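Local coordinates for protein soluble lytic tranglycosilase B3 (Pseudomonas aeruginosa, PDB 5AO8) that probably acts as a peptidoglycan lytic transglycosylase that cuts glycan strands of the bacterial cell wall, and carries a bound calcium ion, at residues E256-A261 with Q285-G290; A301-P306 with A313-H318. All coordinates share one frame; numbering follows the deposited sequence.

Contact 1 of 2, residues E256-A261 with Q285-G290; sequences EVRLPA and QGVNGG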
loop_
_atom_site.group_PDB
_atom_site.type_symbol
_atom_site.label_atom_id
_atom_site.label_comp_id
_atom_site.label_asym_id
_atom_site.label_seq_id
_atom_site.Cartn_x
_atom_site.Cartn_y
_atom_site.Cartn_z
ATOM N N GLU A 256 -3.112 -17.509 7.805
ATOM C CA GLU A 256 -2.484 -18.511 7.025
ATOM C C GLU A 256 -3.312 -19.787 7.065
ATOM O O GLU A 256 -3.952 -20.083 8.038
ATOM C CB GLU A 256 -1.061 -18.743 7.533
ATOM C CG GLU A 256 -0.181 -19.427 6.511
ATOM C CD GLU A 256 1.137 -19.876 7.104
ATOM O OE1 GLU A 256 1.496 -19.365 8.192
ATOM O OE2 GLU A 256 1.803 -20.737 6.476
ATOM N N VAL A 257 -3.331 -20.495 5.951
ATOM C CA VAL A 257 -4.095 -21.709 5.793
ATOM C C VAL A 257 -3.232 -22.795 5.140
ATOM O O VAL A 257 -2.163 -22.503 4.597
ATOM C CB VAL A 257 -5.344 -21.473 4.921
ATOM C CG1 VAL A 257 -6.298 -20.548 5.610
ATOM C CG2 VAL A 257 -4.955 -20.933 3.548
ATOM N N ARG A 258 -3.724 -24.036 5.194
ATOM C CA ARG A 258 -3.107 -25.203 4.564
ATOM C C ARG A 258 -4.008 -25.532 3.376
ATOM O O ARG A 258 -5.225 -25.684 3.530
ATOM C CB ARG A 258 -2.999 -26.375 5.576
ATOM C CG ARG A 258 -2.112 -27.590 5.199
ATOM C CD ARG A 258 -1.994 -28.606 6.389
ATOM N NE ARG A 258 -0.606 -28.960 6.694
ATOM C CZ ARG A 258 0.244 -28.184 7.371
ATOM N NH1 ARG A 258 -0.127 -26.997 7.822
ATOM N NH2 ARG A 258 1.486 -28.586 7.593
ATOM N N LEU A 259 -3.435 -25.571 2.186
ATOM C CA LEU A 259 -4.204 -25.966 1.023
ATOM C C LEU A 259 -4.066 -27.489 0.841
ATOM O O LEU A 259 -2.951 -28.022 0.919
ATOM C CB LEU A 259 -3.745 -25.230 -0.244
ATOM C CG LEU A 259 -3.939 -23.705 -0.248
ATOM C CD1 LEU A 259 -3.217 -23.082 -1.437
ATOM C CD2 LEU A 259 -5.432 -23.295 -0.230
ATOM N N PRO A 260 -5.193 -28.195 0.622
ATOM C CA PRO A 260 -5.128 -29.633 0.301
ATOM C C PRO A 260 -4.433 -29.885 -1.031
ATOM O O PRO A 260 -4.247 -28.945 -1.800
ATOM C CB PRO A 260 -6.596 -30.057 0.247
ATOM C CG PRO A 260 -7.351 -28.757 -0.017
ATOM C CD PRO A 260 -6.583 -27.710 0.696
ATOM N N ALA A 261 -4.055 -31.136 -1.290
ATOM C CA ALA A 261 -3.304 -31.514 -2.499
ATOM C C ALA A 261 -4.176 -31.499 -3.764
ATOM O O ALA A 261 -5.382 -31.780 -3.710
ATOM C CB ALA A 261 -2.686 -32.889 -2.313
ATOM N N GLN A 285 -7.917 -25.829 5.202
ATOM C CA GLN A 285 -7.835 -26.047 6.648
ATOM C C GLN A 285 -7.040 -24.972 7.400
ATOM O O GLN A 285 -6.295 -24.213 6.799
ATOM C CB GLN A 285 -7.174 -27.407 6.931
ATOM C CG GLN A 285 -7.874 -28.648 6.376
ATOM C CD GLN A 285 -7.522 -29.894 7.173
ATOM O OE1 GLN A 285 -6.355 -30.283 7.266
ATOM N NE2 GLN A 285 -8.532 -30.509 7.776
ATOM N N GLY A 286 -7.161 -24.942 8.727
ATOM C CA GLY A 286 -6.297 -24.119 9.554
ATOM C C GLY A 286 -4.865 -24.518 9.291
ATOM O O GLY A 286 -4.609 -25.578 8.729
ATOM N N VAL A 287 -3.914 -23.702 9.703
ATOM C CA VAL A 287 -2.558 -23.902 9.212
ATOM C C VAL A 287 -1.856 -25.165 9.759
ATOM O O VAL A 287 -0.844 -25.597 9.199
ATOM C CB VAL A 287 -1.686 -22.696 9.524
ATOM C CG1 VAL A 287 -1.368 -22.662 11.004
ATOM C CG2 VAL A 287 -0.425 -22.735 8.676
ATOM N N ASN A 288 -2.373 -25.734 10.850
ATOM C CA ASN A 288 -1.884 -27.025 11.356
ATOM C C ASN A 288 -2.932 -28.101 11.201
ATOM O O ASN A 288 -3.082 -28.941 12.084
ATOM C CB ASN A 288 -1.502 -26.927 12.822
ATOM C CG ASN A 288 -0.519 -25.834 13.079
ATOM O OD1 ASN A 288 -0.825 -24.858 13.779
ATOM N ND2 ASN A 288 0.675 -25.976 12.508
ATOM N N GLY A 289 -3.666 -28.063 10.092
ATOM C CA GLY A 289 -4.812 -28.933 9.893
ATOM C C GLY A 289 -6.002 -28.491 10.734
ATOM O O GLY A 289 -5.859 -27.677 11.658
ATOM N N GLY A 290 -7.181 -29.021 10.413
ATOM C CA GLY A 290 -8.366 -28.792 11.224
ATOM C C GLY A 290 -9.234 -27.642 10.746
ATOM O O GLY A 290 -9.020 -27.109 9.665
#
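At one edge of a small five-stranded antiparallel sheet, R258 and Q285 pair strand 254-258 with the short, weakly bonded strand 285-286. They form one hydrogen-bonded antiparallel pair closed by two backbone bonds: R258 N gives its hydrogen to Q285 O at 3.0 Å, and Q285 N returns one to R258 O at 3.2 Å. Both are almost straight at the hydrogen (173° and 174°). The side chains of the pair leave on the same face, and R258 CB rests against G286 O at 3.6 Å. From there the arginine runs beside the type I beta turn G286-G289, which opens at the second residue of strand 285-286, its CD 4.1 Å from G289 N. On E256, CG stands anti to the backbone N (chi1 -161°) and the extended chain brings the carboxylate carbon CD to V287 CG2 at 3.6 Å, the two side chains crossing at a slant. Both oxygens of that carboxylate are bonded to backbone amides, OE1 to V350 N and OE2 to G351 N, so the methyl of V287 packs on a group already fixed in place. V257 CB touches Q285 O at 3.5 Å. The arrangement is that of an outermost strand of an antiparallel sheet running into a type I turn.

Contact 2 of 2, residues A301-P306 with A313-H318; sequences ASLLLP and AFLVLH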
loop_
_atom_site.group_PDB
_atom_site.type_symbol
_atom_site.label_atom_id
_atom_site.label_comp_id
_atom_site.label_asym_id
_atom_site.label_seq_id
_atom_site.Cartn_x
_atom_site.Cartn_y
_atom_site.Cartn_z
ATOM N N ALA A 301 -14.034 -14.096 1.578
ATOM C CA ALA A 301 -12.591 -14.201 1.649
ATOM C C ALA A 301 -11.991 -14.607 0.350
ATOM O O ALA A 301 -12.630 -15.224 -0.480
ATOM C CB ALA A 301 -12.194 -15.163 2.688
ATOM N N SER A 302 -10.726 -14.278 0.211
ATOM C CA SER A 302 -9.963 -14.582 -0.975
ATOM C C SER A 302 -8.712 -15.305 -0.601
ATOM O O SER A 302 -8.185 -15.162 0.491
ATOM C CB SER A 302 -9.587 -13.311 -1.719
ATOM O OG SER A 302 -10.731 -12.599 -2.175
ATOM N N LEU A 303 -8.161 -15.998 -1.560
ATOM C CA LEU A 303 -6.984 -16.774 -1.300
ATOM C C LEU A 303 -5.759 -16.117 -1.904
ATOM O O LEU A 303 -5.719 -15.809 -3.086
ATOM C CB LEU A 303 -7.173 -18.164 -1.853
ATOM C CG LEU A 303 -5.964 -19.042 -1.658
ATOM C CD1 LEU A 303 -5.806 -19.357 -0.146
ATOM C CD2 LEU A 303 -6.178 -20.285 -2.474
ATOM N N LEU A 304 -4.739 -15.951 -1.075
ATOM C CA LEU A 304 -3.534 -15.229 -1.482
ATOM C C LEU A 304 -2.286 -16.095 -1.438
ATOM O O LEU A 304 -1.927 -16.578 -0.375
ATOM C CB LEU A 304 -3.354 -14.003 -0.572
ATOM C CG LEU A 304 -2.091 -13.167 -0.717
ATOM C CD1 LEU A 304 -2.177 -12.436 -2.010
ATOM C CD2 LEU A 304 -1.958 -12.254 0.490
ATOM N N LEU A 305 -1.604 -16.232 -2.577
ATOM C CA LEU A 305 -0.364 -16.978 -2.669
ATOM C C LEU A 305 0.754 -16.090 -3.087
ATOM O O LEU A 305 1.072 -16.063 -4.249
ATOM C CB LEU A 305 -0.478 -18.065 -3.700
ATOM C CG LEU A 305 -1.328 -19.262 -3.356
ATOM C CD1 LEU A 305 -1.370 -20.064 -4.617
ATOM C CD2 LEU A 305 -0.724 -20.083 -2.218
ATOM N N PRO A 306 1.401 -15.399 -2.146
ATOM C CA PRO A 306 2.321 -14.335 -2.598
ATOM C C PRO A 306 3.620 -14.845 -3.219
ATOM O O PRO A 306 4.315 -14.073 -3.863
ATOM C CB PRO A 306 2.580 -13.534 -1.318
ATOM C CG PRO A 306 2.204 -14.477 -0.170
ATOM C CD PRO A 306 1.229 -15.451 -0.685
ATOM N N ALA A 313 0.092 -19.907 2.084
ATOM C CA ALA A 313 -1.218 -19.502 1.607
ATOM C C ALA A 313 -1.939 -18.721 2.698
ATOM O O ALA A 313 -1.826 -19.046 3.861
ATOM C CB ALA A 313 -2.046 -20.771 1.180
ATOM N N PHE A 314 -2.691 -17.696 2.324
ATOM C CA PHE A 314 -3.476 -16.955 3.284
ATOM C C PHE A 314 -4.888 -16.802 2.751
ATOM O O PHE A 314 -5.101 -16.531 1.591
ATOM C CB PHE A 314 -2.862 -15.546 3.561
ATOM C CG PHE A 314 -1.448 -15.581 4.066
ATOM C CD1 PHE A 314 -0.402 -15.720 3.178
ATOM C CD2 PHE A 314 -1.170 -15.508 5.405
ATOM C CE1 PHE A 314 0.908 -15.772 3.611
ATOM C CE2 PHE A 314 0.133 -15.545 5.859
ATOM C CZ PHE A 314 1.182 -15.691 4.960
ATOM N N LEU A 315 -5.850 -16.927 3.628
ATOM C CA LEU A 315 -7.164 -16.397 3.340
ATOM C C LEU A 315 -7.236 -15.002 3.876
ATOM O O LEU A 315 -6.924 -14.785 5.033
ATOM C CB LEU A 315 -8.248 -17.233 3.980
ATOM C CG LEU A 315 -8.538 -18.541 3.263
ATOM C CD1 LEU A 315 -9.672 -19.225 4.055
ATOM C CD2 LEU A 315 -8.937 -18.308 1.824
ATOM N N VAL A 316 -7.692 -14.070 3.054
ATOM C CA VAL A 316 -7.696 -12.649 3.431
ATOM C C VAL A 316 -9.104 -12.140 3.393
ATOM O O VAL A 316 -9.849 -12.392 2.473
ATOM C CB VAL A 316 -6.778 -11.766 2.531
ATOM C CG1 VAL A 316 -5.361 -12.156 2.731
ATOM C CG2 VAL A 316 -7.163 -11.778 1.016
ATOM N N LEU A 317 -9.459 -11.438 4.450
ATOM C CA LEU A 317 -10.819 -11.035 4.650
ATOM C C LEU A 317 -10.972 -9.563 4.372
ATOM O O LEU A 317 -10.053 -8.884 3.890
ATOM C CB LEU A 317 -11.250 -11.362 6.076
ATOM C CG LEU A 317 -11.734 -12.780 6.416
ATOM C CD1 LEU A 317 -10.708 -13.818 6.114
ATOM C CD2 LEU A 317 -12.071 -12.815 7.897
ATOM N N HIS A 318 -12.162 -9.098 4.688
ATOM C CA HIS A 318 -12.581 -7.754 4.405
ATOM C C HIS A 318 -11.574 -6.680 4.854
ATOM O O HIS A 318 -11.287 -5.773 4.120
ATOM C CB HIS A 318 -13.931 -7.495 5.070
ATOM C CG HIS A 318 -14.530 -6.187 4.656
ATOM N ND1 HIS A 318 -14.547 -5.773 3.346
ATOM C CD2 HIS A 318 -15.069 -5.190 5.398
ATOM C CE1 HIS A 318 -15.099 -4.567 3.284
ATOM N NE2 HIS A 318 -15.422 -4.199 4.507
#
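S302 and V316, with L304 and F314 two residues further along, are the hydrogen-bonded pairs of a beta hairpin built from strands 300-304 and 313-316. Four backbone bonds hold it: V316 N to S302 O and L304 N to F314 O are both 2.8 Å, while S302 N to V316 O and F314 N to L304 O are a little longer. Between them lies the non-hydrogen-bonded pair L303 and L315, where L315 CA also offers its hydrogen to S302 O at 3.3 Å.

The side chains sort onto two faces. On one, L303 CD1 meets L315 CD2 at 3.8 Å; with CG anti to the backbone N (chi1 178°), the L303 side chain carries CD1 back over the strand pair, to 3.4 Å from F314 O. V257 of strand 254-258 and W279 of helix 276-280 pack against L303, and L276 of the same helix touches L315. On the other face S302, L304, F314 and V316 line up, with L304 CD2 against V316 CG1 at 4.1 Å. S302 OG is bonded to I272 O, which satisfies this buried hydroxyl. Near the turn end of the hairpin, L334 of helix 330-342 touches both P306 and F314. There P306 CG lies 4.2 Å from F314 CE1, and L304 O sits in the plane of the phenyl ring, at its edge, 4.0 Å from F314 CD1.

How the contacts relate
Both contacts belong to the same five-stranded antiparallel sheet, their centres 12 Å apart. Contact 1 is one edge of the sheet, at the surface; contact 2 is the buried hairpin further in, and strand 254-258 lies between strands 313-316 and 285-286. The seam joining them is V257 N to A313 O, a probable hydrogen bond of 3.0 Å. Packing continues across it: L259 CD1 meets A313 CB at 3.7 Å, and the F314 ring atom CD2 lies 3.7 Å from the backbone CA of E256. Along the chain the contacts come one after the other, strand 285-286 leading on to strand 300-304. Both lie away from the calcium and sugar-binding residues.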